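Long-range contacts in levanase (Bacillus subtilis, PDB 4AZZ), which releases fructose from fructans such as levan, and is represented here by its carbohydrate-binding module, CBM66, which probably directs the enzyme to levan: residues 39-44 with 143-148; 44-49 with 116-121; 53-58 with 108-113; 87-92 with 132-137. All coordinates share one frame; numbering follows the deposited sequence. Where two conformers were deposited one is given.

Contact 1 of 4, residues 39-44 with 143-148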
loop_
_atom_site.group_PDB
_atom_site.type_symbol
_atom_site.label_atom_id
_atom_site.label_comp_id
_atom_site.label_asym_id
_atom_site.label_seq_id
_atom_site.Cartn_x
_atom_site.Cartn_y
_atom_site.Cartn_z
ATOM N N SER A 39 -5.115 1.996 -13.009
ATOM C CA SER A 39 -6.447 1.975 -13.621
ATOM C C SER A 39 -7.181 0.676 -13.285
ATOM O O SER A 39 -8.402 0.574 -13.464
ATOM C CB SER A 39 -6.325 2.088 -15.140
ATOM O OG SER A 39 -5.313 1.231 -15.625
ATOM N N ALA A 40 -6.417 -0.289 -12.832
ATOM C CA ALA A 40 -6.903 -1.609 -12.492
ATOM C C ALA A 40 -7.786 -1.574 -11.235
ATOM O O ALA A 40 -7.460 -0.884 -10.263
ATOM C CB ALA A 40 -5.734 -2.526 -12.268
ATOM N N SER A 41 -8.867 -2.349 -11.272
ATOM C CA SER A 41 -9.761 -2.502 -10.128
ATOM C C SER A 41 -9.807 -3.958 -9.693
ATOM O O SER A 41 -9.392 -4.877 -10.438
ATOM C CB SER A 41 -11.175 -2.031 -10.464
ATOM O OG SER A 41 -11.281 -0.623 -10.484
ATOM N N GLY A 42 -10.317 -4.186 -8.486
ATOM C CA GLY A 42 -10.465 -5.565 -8.037
ATOM C C GLY A 42 -11.493 -5.643 -6.924
ATOM O O GLY A 42 -11.814 -4.623 -6.297
ATOM N N SER A 43 -12.028 -6.847 -6.702
ATOM C CA SER A 43 -12.941 -7.113 -5.580
ATOM C C SER A 43 -12.204 -8.007 -4.583
ATOM O O SER A 43 -11.787 -7.589 -3.502
ATOM C CB SER A 43 -14.211 -7.830 -6.071
ATOM O OG SER A 43 -14.879 -7.062 -7.061
ATOM N N ASP A 44 -12.060 -9.258 -4.964
ATOM C CA ASP A 44 -11.269 -10.212 -4.187
ATOM C C ASP A 44 -9.966 -10.478 -4.945
ATOM O O ASP A 44 -9.958 -10.658 -6.175
ATOM C CB ASP A 44 -12.049 -11.510 -4.024
ATOM C CG ASP A 44 -13.287 -11.348 -3.120
ATOM O OD1 ASP A 44 -13.439 -10.311 -2.415
ATOM O OD2 ASP A 44 -14.088 -12.312 -3.094
ATOM N N GLU A 143 -15.011 -3.203 -3.399
ATOM C CA GLU A 143 -14.246 -3.228 -4.657
ATOM C C GLU A 143 -13.713 -1.866 -4.948
ATOM O O GLU A 143 -14.244 -0.857 -4.441
ATOM C CB GLU A 143 -15.146 -3.673 -5.840
ATOM C CG GLU A 143 -16.409 -2.827 -5.980
ATOM C CD GLU A 143 -17.433 -3.482 -6.899
ATOM O OE1 GLU A 143 -17.098 -4.501 -7.526
ATOM O OE2 GLU A 143 -18.560 -2.949 -7.000
ATOM N N GLY A 144 -12.693 -1.799 -5.780
ATOM C CA GLY A 144 -12.224 -0.485 -6.241
ATOM C C GLY A 144 -10.852 -0.579 -6.829
ATOM O O GLY A 144 -10.367 -1.682 -7.112
ATOM N N GLN A 145 -10.182 0.553 -7.002
ATOM C CA GLN A 145 -8.882 0.556 -7.657
ATOM C C GLN A 145 -7.721 0.166 -6.736
ATOM O O GLN A 145 -7.803 0.350 -5.523
ATOM C CB GLN A 145 -8.563 1.944 -8.242
ATOM C CG GLN A 145 -9.344 2.219 -9.529
ATOM C CD GLN A 145 -9.264 3.676 -9.933
ATOM O OE1 GLN A 145 -8.236 4.135 -10.448
ATOM N NE2 GLN A 145 -10.322 4.401 -9.693
ATOM N N PHE A 146 -6.635 -0.288 -7.351
ATOM C CA PHE A 146 -5.355 -0.514 -6.670
ATOM C C PHE A 146 -4.469 0.738 -6.728
ATOM O O PHE A 146 -4.553 1.536 -7.683
ATOM C CB PHE A 146 -4.590 -1.664 -7.334
ATOM C CG PHE A 146 -5.288 -2.988 -7.271
ATOM C CD1 PHE A 146 -5.179 -3.805 -6.134
ATOM C CD2 PHE A 146 -6.071 -3.445 -8.359
ATOM C CE1 PHE A 146 -5.840 -5.043 -6.045
ATOM C CE2 PHE A 146 -6.693 -4.693 -8.283
ATOM C CZ PHE A 146 -6.592 -5.495 -7.145
ATOM N N GLY A 147 -3.645 0.948 -5.701
ATOM C CA GLY A 147 -2.674 2.069 -5.788
ATOM C C GLY A 147 -1.573 1.931 -4.746
ATOM O O GLY A 147 -1.406 0.891 -4.150
ATOM N N LEU A 148 -0.799 2.992 -4.567
ATOM C CA LEU A 148 0.303 2.986 -3.599
ATOM C C LEU A 148 0.258 4.318 -2.895
ATOM O O LEU A 148 -0.281 5.259 -3.424
ATOM C CB LEU A 148 1.635 2.814 -4.350
ATOM C CG LEU A 148 1.815 1.544 -5.213
ATOM C CD1 LEU A 148 3.028 1.726 -6.134
ATOM C CD2 LEU A 148 1.896 0.275 -4.373
#
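Phe146 holds its ring anti to its own carbonyl carbon (chi1 -62°), and this carries the CD2-CE2-CZ side of the ring along the backbone of Ala40, Ser41 and Gly42. The two segments pair as neighbouring antiparallel strands in one sheet of the beta-sandwich, though strongly twisted: their axes make 119° instead of running straight against each other. Gly42 and Gly144 form a hydrogen-bonded pair, with Gly42 N to Gly144 O at 2.9 Å and Gly144 N to Gly42 O at 3.0 Å, while Phe146 N reaches Ala40 O over 3.1 Å. Ser41 O lies at the edge of the ring, 3.5 Å from Phe146 CE2, and Ala40 CB packs 4.0 Å from Phe146 CD2. Gly42 has to be a glycine, since a beta carbon there would run into Phe146 CZ. The ring also meets Phe45 edge-to-face and packs on Tyr47 of the other sheet, and an alanine in its place would probably open a gap between those two rings and Gly42. Between the bonded pairs, Ser41 CA makes a CA-H...O contact with Gly144 O at 3.2 Å.

Contact 2 of 4, residues 44-49 with 116-121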
loop_
_atom_site.group_PDB
_atom_site.type_symbol
_atom_site.label_atom_id
_atom_site.label_comp_id
_atom_site.label_asym_id
_atom_site.label_seq_id
_atom_site.Cartn_x
_atom_site.Cartn_y
_atom_site.Cartn_z
ATOM N N ASP A 44 -12.060 -9.258 -4.964
ATOM C CA ASP A 44 -11.269 -10.212 -4.187
ATOM C C ASP A 44 -9.966 -10.478 -4.945
ATOM O O ASP A 44 -9.958 -10.658 -6.175
ATOM C CB ASP A 44 -12.049 -11.510 -4.024
ATOM C CG ASP A 44 -13.287 -11.348 -3.120
ATOM O OD1 ASP A 44 -13.439 -10.311 -2.415
ATOM O OD2 ASP A 44 -14.088 -12.312 -3.094
ATOM N N PHE A 45 -8.852 -10.508 -4.214
ATOM C CA PHE A 45 -7.555 -10.527 -4.866
ATOM C C PHE A 45 -6.444 -10.782 -3.845
ATOM O O PHE A 45 -6.650 -10.737 -2.606
ATOM C CB PHE A 45 -7.262 -9.186 -5.594
ATOM C CG PHE A 45 -7.501 -7.977 -4.709
ATOM C CD1 PHE A 45 -6.576 -7.647 -3.721
ATOM C CD2 PHE A 45 -8.684 -7.230 -4.832
ATOM C CE1 PHE A 45 -6.793 -6.600 -2.830
ATOM C CE2 PHE A 45 -8.918 -6.178 -3.929
ATOM C CZ PHE A 45 -7.972 -5.866 -2.941
ATOM N N THR A 46 -5.277 -11.087 -4.412
ATOM C CA THR A 46 -3.986 -10.879 -3.751
ATOM C C THR A 46 -3.350 -9.648 -4.353
ATOM O O THR A 46 -3.569 -9.310 -5.539
ATOM C CB THR A 46 -3.057 -12.118 -3.816
ATOM O OG1 THR A 46 -2.752 -12.423 -5.181
ATOM C CG2 THR A 46 -3.723 -13.291 -3.189
ATOM N N TYR A 47 -2.620 -8.904 -3.529
ATOM C CA TYR A 47 -1.964 -7.680 -3.978
ATOM C C TYR A 47 -0.696 -7.506 -3.154
ATOM O O TYR A 47 -0.740 -7.608 -1.918
ATOM C CB TYR A 47 -2.882 -6.467 -3.737
ATOM C CG TYR A 47 -2.362 -5.124 -4.186
ATOM C CD1 TYR A 47 -1.640 -5.007 -5.360
ATOM C CD2 TYR A 47 -2.657 -3.946 -3.464
ATOM C CE1 TYR A 47 -1.208 -3.773 -5.855
ATOM C CE2 TYR A 47 -2.219 -2.682 -3.931
ATOM C CZ TYR A 47 -1.506 -2.605 -5.145
ATOM O OH TYR A 47 -1.062 -1.401 -5.652
ATOM N N GLU A 48 0.429 -7.271 -3.823
ATOM C CA GLU A 48 1.701 -7.305 -3.080
ATOM C C GLU A 48 2.780 -6.498 -3.749
ATOM O O GLU A 48 2.690 -6.200 -4.921
ATOM C CB GLU A 48 2.179 -8.767 -2.886
ATOM C CG GLU A 48 2.515 -9.473 -4.201
ATOM C CD GLU A 48 2.659 -10.969 -4.023
ATOM O OE1 GLU A 48 3.563 -11.428 -3.278
ATOM O OE2 GLU A 48 1.841 -11.697 -4.617
ATOM N N SER A 49 3.783 -6.131 -2.953
ATOM C CA SER A 49 4.902 -5.329 -3.410
ATOM C C SER A 49 6.092 -5.552 -2.526
ATOM O O SER A 49 5.951 -5.825 -1.323
ATOM C CB SER A 49 4.522 -3.836 -3.326
ATOM O OG SER A 49 5.521 -2.993 -3.918
ATOM N N LYS A 116 2.146 -8.231 1.486
ATOM C CA LYS A 116 1.095 -8.863 0.683
ATOM C C LYS A 116 -0.247 -8.811 1.402
ATOM O O LYS A 116 -0.324 -9.049 2.613
ATOM C CB LYS A 116 1.471 -10.312 0.325
ATOM C CG LYS A 116 0.326 -11.104 -0.347
ATOM C CD LYS A 116 0.892 -12.511 -0.657
ATOM C CE LYS A 116 -0.122 -13.454 -1.238
ATOM N NZ LYS A 116 0.476 -14.827 -1.201
ATOM N N THR A 117 -1.319 -8.460 0.688
ATOM C CA THR A 117 -2.657 -8.491 1.234
ATOM C C THR A 117 -3.447 -9.534 0.447
ATOM O O THR A 117 -3.359 -9.523 -0.804
ATOM C CB THR A 117 -3.326 -7.091 1.093
ATOM O OG1 THR A 117 -2.637 -6.152 1.932
ATOM C CG2 THR A 117 -4.840 -7.121 1.440
ATOM N N GLU A 118 -4.205 -10.366 1.173
ATOM C CA GLU A 118 -5.222 -11.226 0.578
ATOM C C GLU A 118 -6.603 -10.668 1.013
ATOM O O GLU A 118 -6.929 -10.714 2.179
ATOM C CB GLU A 118 -5.015 -12.672 1.064
ATOM C CG GLU A 118 -3.716 -13.296 0.549
ATOM C CD GLU A 118 -3.479 -14.747 0.998
ATOM O OE1 GLU A 118 -4.016 -15.166 2.040
ATOM O OE2 GLU A 118 -2.732 -15.475 0.297
ATOM N N ALA A 119 -7.387 -10.157 0.070
ATOM C CA ALA A 119 -8.677 -9.561 0.371
ATOM C C ALA A 119 -9.720 -10.495 -0.223
ATOM O O ALA A 119 -9.780 -10.683 -1.436
ATOM C CB ALA A 119 -8.770 -8.154 -0.240
ATOM N N GLU A 120 -10.536 -11.099 0.629
ATOM C CA GLU A 120 -11.586 -12.028 0.157
ATOM C C GLU A 120 -12.847 -11.697 0.901
ATOM O O GLU A 120 -12.890 -11.888 2.095
ATOM C CB GLU A 120 -11.236 -13.478 0.517
ATOM C CG GLU A 120 -9.981 -14.006 -0.126
ATOM C CD GLU A 120 -9.797 -15.497 0.115
ATOM O OE1 GLU A 120 -10.621 -16.116 0.808
ATOM O OE2 GLU A 120 -8.821 -16.051 -0.396
ATOM N N GLY A 121 -13.889 -11.185 0.214
ATOM C CA GLY A 121 -15.071 -10.777 0.998
ATOM C C GLY A 121 -14.686 -9.616 1.927
ATOM O O GLY A 121 -14.049 -8.636 1.501
#
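Strands 45-49 and 116-120 run antiparallel, their axes at 169° and 4.6 Å apart at closest approach, and two hydrogen-bonded pairs, Phe45 with Ala119 and Tyr47 with Thr117, join them through four backbone bonds. Ala119 CB sits over one face of the Phe45 ring, 3.9 Å from its centroid and displaced toward the rim, a CH-pi contact. The ring can lean over Ala119 because CG of Phe45 lies between its backbone N and carbonyl carbon (chi1 50°). The other face of the pair carries Thr46, Glu48, Lys116 and Glu118. The CB atoms of Glu48 and Lys116 are 3.6 Å apart, and Lys116, fully extended, passes Thr46 with its CE. In the conformer given for Glu118, its CG lies 3.7 Å from Thr46 CG2, the two side chains alongside each other, and its OE2 takes a salt bridge from Lys116 NZ at 3.6 Å. Glu48 and Glu118 have further partners in His114 and Tyr127.

At the end of the pair, Gly121 N donates to Asp44 OD1 over 2.8 Å, arriving from above the carboxylate plane. Arg67 makes a salt bridge to the same oxygen and also bonds Gly121 O. Replacing Asp44 with alanine is likely to leave both the Gly121 amide and the Arg67 charge without this acceptor, freeing the turn to shift. Strand 154-164 pairs with the far edge of 45-53 and strand 123-128 with that of 112-120, while strand 61-68 of the opposing sheet packs on Tyr47, Thr117 and Ala119.

Contact 3 of 4, residues 53-58 with 108-113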
loop_
_atom_site.group_PDB
_atom_site.type_symbol
_atom_site.label_atom_id
_atom_site.label_comp_id
_atom_site.label_asym_id
_atom_site.label_seq_id
_atom_site.Cartn_x
_atom_site.Cartn_y
_atom_site.Cartn_z
ATOM N N ILE A 53 11.657 1.761 2.575
ATOM C CA ILE A 53 11.629 3.147 3.049
ATOM C C ILE A 53 13.057 3.705 2.943
ATOM O O ILE A 53 14.001 3.098 3.486
ATOM C CB ILE A 53 11.204 3.232 4.532
ATOM C CG1 ILE A 53 9.876 2.487 4.800
ATOM C CG2 ILE A 53 11.096 4.693 4.994
ATOM C CD1 ILE A 53 8.703 2.919 3.933
ATOM N N LYS A 54 13.230 4.824 2.247
ATOM C CA LYS A 54 14.546 5.382 1.963
ATOM C C LYS A 54 14.880 6.446 3.002
ATOM O O LYS A 54 14.077 6.755 3.874
ATOM C CB LYS A 54 14.525 6.056 0.589
ATOM C CG LYS A 54 13.891 5.247 -0.527
ATOM C CD LYS A 54 14.925 4.411 -1.239
ATOM C CE LYS A 54 16.113 5.265 -1.613
ATOM N NZ LYS A 54 17.039 4.508 -2.476
ATOM N N ASP A 55 16.059 7.037 2.888
ATOM C CA ASP A 55 16.336 8.223 3.690
ATOM C C ASP A 55 15.453 9.387 3.189
ATOM O O ASP A 55 15.003 9.402 2.027
ATOM C CB ASP A 55 17.813 8.592 3.566
ATOM C CG ASP A 55 18.746 7.467 4.029
ATOM O OD1 ASP A 55 18.384 6.715 4.962
ATOM O OD2 ASP A 55 19.854 7.326 3.469
ATOM N N GLY A 56 15.214 10.366 4.045
ATOM C CA GLY A 56 14.557 11.597 3.629
ATOM C C GLY A 56 13.191 11.774 4.228
ATOM O O GLY A 56 12.596 10.822 4.736
ATOM N N ASN A 57 12.668 12.994 4.146
ATOM C CA ASN A 57 11.410 13.313 4.796
ATOM C C ASN A 57 11.472 12.832 6.248
ATOM O O ASN A 57 12.462 13.069 6.962
ATOM C CB ASN A 57 10.212 12.730 4.026
ATOM C CG ASN A 57 10.210 13.131 2.547
ATOM O OD1 ASN A 57 9.521 14.083 2.152
ATOM N ND2 ASN A 57 11.015 12.438 1.727
ATOM N N GLY A 58 10.428 12.162 6.684
ATOM C CA GLY A 58 10.314 11.759 8.060
ATOM C C GLY A 58 10.577 10.286 8.273
ATOM O O GLY A 58 10.383 9.811 9.396
ATOM N N ASP A 108 12.792 -0.979 9.495
ATOM C CA ASP A 108 13.982 -0.150 9.427
ATOM C C ASP A 108 14.073 0.466 8.044
ATOM O O ASP A 108 13.611 -0.122 7.063
ATOM C CB ASP A 108 15.212 -1.028 9.641
ATOM C CG ASP A 108 15.332 -1.566 11.075
ATOM O OD1 ASP A 108 14.725 -1.000 12.011
ATOM O OD2 ASP A 108 16.089 -2.527 11.213
ATOM N N VAL A 109 14.680 1.648 7.956
ATOM C CA VAL A 109 14.949 2.272 6.653
ATOM C C VAL A 109 16.010 1.475 5.858
ATOM O O VAL A 109 16.869 0.836 6.441
ATOM C CB VAL A 109 15.314 3.770 6.826
ATOM C CG1 VAL A 109 16.054 4.338 5.628
ATOM C CG2 VAL A 109 14.052 4.573 7.061
ATOM N N ASN A 110 15.891 1.466 4.535
ATOM C CA ASN A 110 16.854 0.853 3.618
ATOM C C ASN A 110 16.898 -0.658 3.715
ATOM O O ASN A 110 17.909 -1.252 3.362
ATOM C CB ASN A 110 18.240 1.392 3.914
ATOM C CG ASN A 110 18.413 2.845 3.484
ATOM O OD1 ASN A 110 19.100 3.619 4.154
ATOM N ND2 ASN A 110 17.817 3.210 2.389
ATOM N N LYS A 111 15.844 -1.260 4.264
ATOM C CA LYS A 111 15.625 -2.697 4.265
ATOM C C LYS A 111 14.406 -2.991 3.381
ATOM O O LYS A 111 13.362 -2.326 3.486
ATOM C CB LYS A 111 15.397 -3.217 5.686
ATOM C CG LYS A 111 15.286 -4.737 5.772
ATOM C CD LYS A 111 15.367 -5.237 7.214
ATOM C CE LYS A 111 16.796 -5.333 7.755
ATOM N NZ LYS A 111 16.849 -5.908 9.143
ATOM N N LYS A 112 14.551 -3.949 2.473
ATOM C CA LYS A 112 13.471 -4.305 1.599
ATOM C C LYS A 112 12.517 -5.178 2.395
ATOM O O LYS A 112 12.935 -6.172 3.060
ATOM C CB LYS A 112 13.998 -5.053 0.376
ATOM C CG LYS A 112 12.856 -5.545 -0.495
ATOM C CD LYS A 112 13.263 -5.780 -1.933
ATOM C CE LYS A 112 14.334 -6.823 -2.058
ATOM N NZ LYS A 112 15.063 -6.575 -3.332
ATOM N N TYR A 113 11.250 -4.783 2.396
ATOM C CA TYR A 113 10.214 -5.625 2.980
ATOM C C TYR A 113 9.318 -6.128 1.856
ATOM O O TYR A 113 9.184 -5.462 0.850
ATOM C CB TYR A 113 9.394 -4.832 4.017
ATOM C CG TYR A 113 10.223 -4.504 5.195
ATOM C CD1 TYR A 113 10.435 -5.436 6.190
ATOM C CD2 TYR A 113 10.819 -3.249 5.316
ATOM C CE1 TYR A 113 11.226 -5.135 7.275
ATOM C CE2 TYR A 113 11.596 -2.950 6.409
ATOM C CZ TYR A 113 11.815 -3.898 7.369
ATOM O OH TYR A 113 12.607 -3.608 8.456
HETATM O O HOH W 1 12.607 -0.010 4.383
#
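Ile53 and Val109, in the conformers given, meet with their side chains at about a right angle, CG2 against CG2 at 3.6 Å. With CG1 of Val109 anti to its backbone N (chi1 160°), CG2 packs on the Ile53 side chain, while Val109 CG1 lies 3.2 Å from Ile53 O and also comes near Asp55 OD1. Asp55 stands crosswise to Val109 too, and again to Asn110, whose amide plane is turned 80° from the carboxylate. The Asp55 carboxylate has its stronger partner in Arg59, through a salt bridge to OD1.

These residues join two loops at one end of the beta-sandwich. Asp108 to Lys111 forms a type II beta turn, with Asn110 at its third position on positive phi, leading into strand 112-120; the other loop follows strand 45-53. The firmest link is direct: Asn110 N donates to Ile53 O at 2.7 Å, meeting the carbonyl almost end on, at a C=O...N angle of 172°. One water bridges the two loops: it accepts from Ile53 N at 2.7 Å and donates to Asp108 O at 2.9 Å and to Lys111 O at 2.6 Å. At the start of the turn, Asp108 N donates to Tyr113 OH over 2.8 Å.

Contact 4 of 4, residues 87-92 with 132-137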
loop_
_atom_site.group_PDB
_atom_site.type_symbol
_atom_site.label_atom_id
_atom_site.label_comp_id
_atom_site.label_asym_id
_atom_site.label_seq_id
_atom_site.Cartn_x
_atom_site.Cartn_y
_atom_site.Cartn_z
ATOM N N VAL A 87 3.140 -2.493 11.094
ATOM C CA VAL A 87 2.337 -2.740 9.899
ATOM C C VAL A 87 0.917 -2.316 10.289
ATOM O O VAL A 87 0.373 -2.810 11.266
ATOM C CB VAL A 87 2.355 -4.229 9.488
ATOM C CG1 VAL A 87 1.355 -4.491 8.359
ATOM C CG2 VAL A 87 3.760 -4.614 9.025
ATOM N N LYS A 88 0.329 -1.388 9.525
ATOM C CA LYS A 88 -0.988 -0.867 9.879
ATOM C C LYS A 88 -1.979 -1.216 8.782
ATOM O O LYS A 88 -1.673 -1.057 7.601
ATOM C CB LYS A 88 -0.916 0.659 10.057
ATOM C CG LYS A 88 -2.151 1.284 10.672
ATOM C CD LYS A 88 -1.939 2.810 10.781
ATOM C CE LYS A 88 -0.842 3.214 11.783
ATOM N NZ LYS A 88 -0.551 4.686 11.788
ATOM N N PHE A 89 -3.173 -1.671 9.183
ATOM C CA PHE A 89 -4.254 -1.871 8.241
ATOM C C PHE A 89 -5.290 -0.820 8.599
ATOM O O PHE A 89 -5.753 -0.770 9.739
ATOM C CB PHE A 89 -4.788 -3.306 8.347
ATOM C CG PHE A 89 -6.046 -3.574 7.541
ATOM C CD1 PHE A 89 -6.205 -3.092 6.255
ATOM C CD2 PHE A 89 -7.056 -4.369 8.083
ATOM C CE1 PHE A 89 -7.373 -3.361 5.507
ATOM C CE2 PHE A 89 -8.217 -4.681 7.346
ATOM C CZ PHE A 89 -8.368 -4.165 6.053
ATOM N N PHE A 90 -5.605 0.062 7.651
ATOM C CA PHE A 90 -6.564 1.125 7.988
ATOM C C PHE A 90 -7.383 1.478 6.785
ATOM O O PHE A 90 -7.227 0.892 5.696
ATOM C CB PHE A 90 -5.863 2.382 8.575
ATOM C CG PHE A 90 -4.822 3.036 7.661
ATOM C CD1 PHE A 90 -3.569 2.447 7.458
ATOM C CD2 PHE A 90 -5.094 4.265 7.049
ATOM C CE1 PHE A 90 -2.611 3.074 6.688
ATOM C CE2 PHE A 90 -4.129 4.882 6.281
ATOM C CZ PHE A 90 -2.909 4.268 6.082
ATOM N N LYS A 91 -8.342 2.372 7.015
ATOM C CA LYS A 91 -9.267 2.769 5.947
ATOM C C LYS A 91 -9.333 4.290 5.933
ATOM O O LYS A 91 -9.239 4.917 6.997
ATOM C CB LYS A 91 -10.688 2.154 6.123
ATOM C CG LYS A 91 -11.379 2.445 7.465
ATOM C CD LYS A 91 -12.717 1.696 7.558
ATOM C CE LYS A 91 -13.226 1.718 8.977
ATOM N NZ LYS A 91 -14.433 0.908 9.158
ATOM N N PHE A 92 -9.498 4.852 4.735
ATOM C CA PHE A 92 -9.892 6.254 4.566
ATOM C C PHE A 92 -11.378 6.238 4.254
ATOM O O PHE A 92 -11.859 5.466 3.434
ATOM C CB PHE A 92 -9.145 6.908 3.412
ATOM C CG PHE A 92 -7.768 7.386 3.778
ATOM C CD1 PHE A 92 -7.596 8.406 4.693
ATOM C CD2 PHE A 92 -6.639 6.802 3.208
ATOM C CE1 PHE A 92 -6.302 8.848 5.032
ATOM C CE2 PHE A 92 -5.373 7.223 3.537
ATOM C CZ PHE A 92 -5.188 8.251 4.458
ATOM N N LEU A 132 2.176 -14.052 8.305
ATOM C CA LEU A 132 0.849 -13.433 8.536
ATOM C C LEU A 132 0.913 -12.586 9.798
ATOM O O LEU A 132 1.268 -13.103 10.860
ATOM C CB LEU A 132 -0.204 -14.528 8.727
ATOM C CG LEU A 132 -1.637 -14.023 8.953
ATOM C CD1 LEU A 132 -2.092 -13.365 7.671
ATOM C CD2 LEU A 132 -2.533 -15.217 9.297
ATOM N N VAL A 133 0.634 -11.276 9.690
ATOM C CA VAL A 133 0.752 -10.386 10.838
ATOM C C VAL A 133 -0.585 -9.784 11.203
ATOM O O VAL A 133 -0.818 -9.460 12.384
ATOM C CB VAL A 133 1.773 -9.241 10.619
ATOM C CG1 VAL A 133 3.183 -9.792 10.475
ATOM C CG2 VAL A 133 1.405 -8.377 9.433
ATOM N N ILE A 134 -1.473 -9.644 10.209
ATOM C CA ILE A 134 -2.873 -9.235 10.525
ATOM C C ILE A 134 -3.876 -10.125 9.773
ATOM O O ILE A 134 -3.676 -10.448 8.622
ATOM C CB ILE A 134 -3.099 -7.756 10.125
ATOM C CG1 ILE A 134 -2.203 -6.796 10.942
ATOM C CG2 ILE A 134 -4.580 -7.358 10.212
ATOM C CD1 ILE A 134 -2.128 -5.415 10.284
ATOM N N ASP A 135 -4.963 -10.487 10.446
ATOM C CA ASP A 135 -6.049 -11.214 9.798
ATOM C C ASP A 135 -7.310 -10.634 10.433
ATOM O O ASP A 135 -7.697 -10.995 11.566
ATOM C CB ASP A 135 -5.889 -12.732 10.071
ATOM C CG ASP A 135 -7.035 -13.575 9.512
ATOM O OD1 ASP A 135 -8.031 -13.000 8.998
ATOM O OD2 ASP A 135 -6.927 -14.833 9.614
ATOM N N ALA A 136 -7.927 -9.704 9.707
ATOM C CA ALA A 136 -9.002 -8.895 10.283
ATOM C C ALA A 136 -10.089 -8.658 9.258
ATOM O O ALA A 136 -9.873 -8.808 8.048
ATOM C CB ALA A 136 -8.455 -7.539 10.784
ATOM N N HIS A 137 -11.239 -8.249 9.779
ATOM C CA HIS A 137 -12.430 -8.007 8.954
ATOM C C HIS A 137 -12.855 -6.567 8.941
ATOM O O HIS A 137 -12.679 -5.838 9.937
ATOM C CB HIS A 137 -13.585 -8.863 9.482
ATOM C CG HIS A 137 -13.440 -10.305 9.180
ATOM N ND1 HIS A 137 -12.712 -11.142 9.957
ATOM C CD2 HIS A 137 -13.898 -11.057 8.119
ATOM C CE1 HIS A 137 -12.732 -12.368 9.405
ATOM N NE2 HIS A 137 -13.456 -12.325 8.307
#
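The two sheets of the beta-sandwich face each other here, Val87 and Phe89 of strand 86-93 packing across the interior against Val133, Ile134 and Ala136 of strand 131-137, the outermost strand of its sheet. The axes lie 8.2 Å apart at closest approach and are nearly aligned, at 17°. A classic beta bulge shapes the second strand: Val133 and Ile134 both sit opposite Ile126, and as a result two successive side chains turn toward the other sheet where a regular strand would alternate.

Ile134 reaches across with its CD1. Its CG1 is anti to its carbonyl carbon and CD1 extends beyond (chi2 164°), placing the tip between Val87 and Phe89: CD1 is 3.7 Å from Val87 O and 3.9 Å from Phe89 CB. Val87 and this branch run alongside each other, pointing opposite ways, with Val87 CG1 4.1 Å from Ile134 CD1. The same methyl, Val87 CG1, touches Val133 CG2 at 4.0 Å, the two valines crossing at about a right angle. Further along, Ala136 CB comes up to the edge of the Phe89 ring, 4.4 Å from CD2. That ring also meets Phe124, and Tyr103 lies against Val133.

With no hydrogen bond between the segments, the sheets are held together here by burial of apolar surface, and shape, not bond direction, sets how they fit.

Overall arrangement
Contact 3 lies across the chain's centre from contacts 1 and 2. Contact 1 belongs to one sheet, through strands 33-42 and 144-150. Contacts 2 and 3 lie on the other, near opposite ends of the neighbouring strands 45-53 and 112-120, their centres about 24 Å apart. Contact 4 spans the two sheets, its centre about 11 Å from that of contact 2 and about 21 Å from that of contact 3. Contacts 1 and 2 share Asp44 and touch across the interior, centres about 10 Å apart. Along the chain, contact 1 encloses the other three, contact 2 encloses contact 3, and contact 4 interleaves with both, so distant parts of the sequence are woven into one compact, helix-free module.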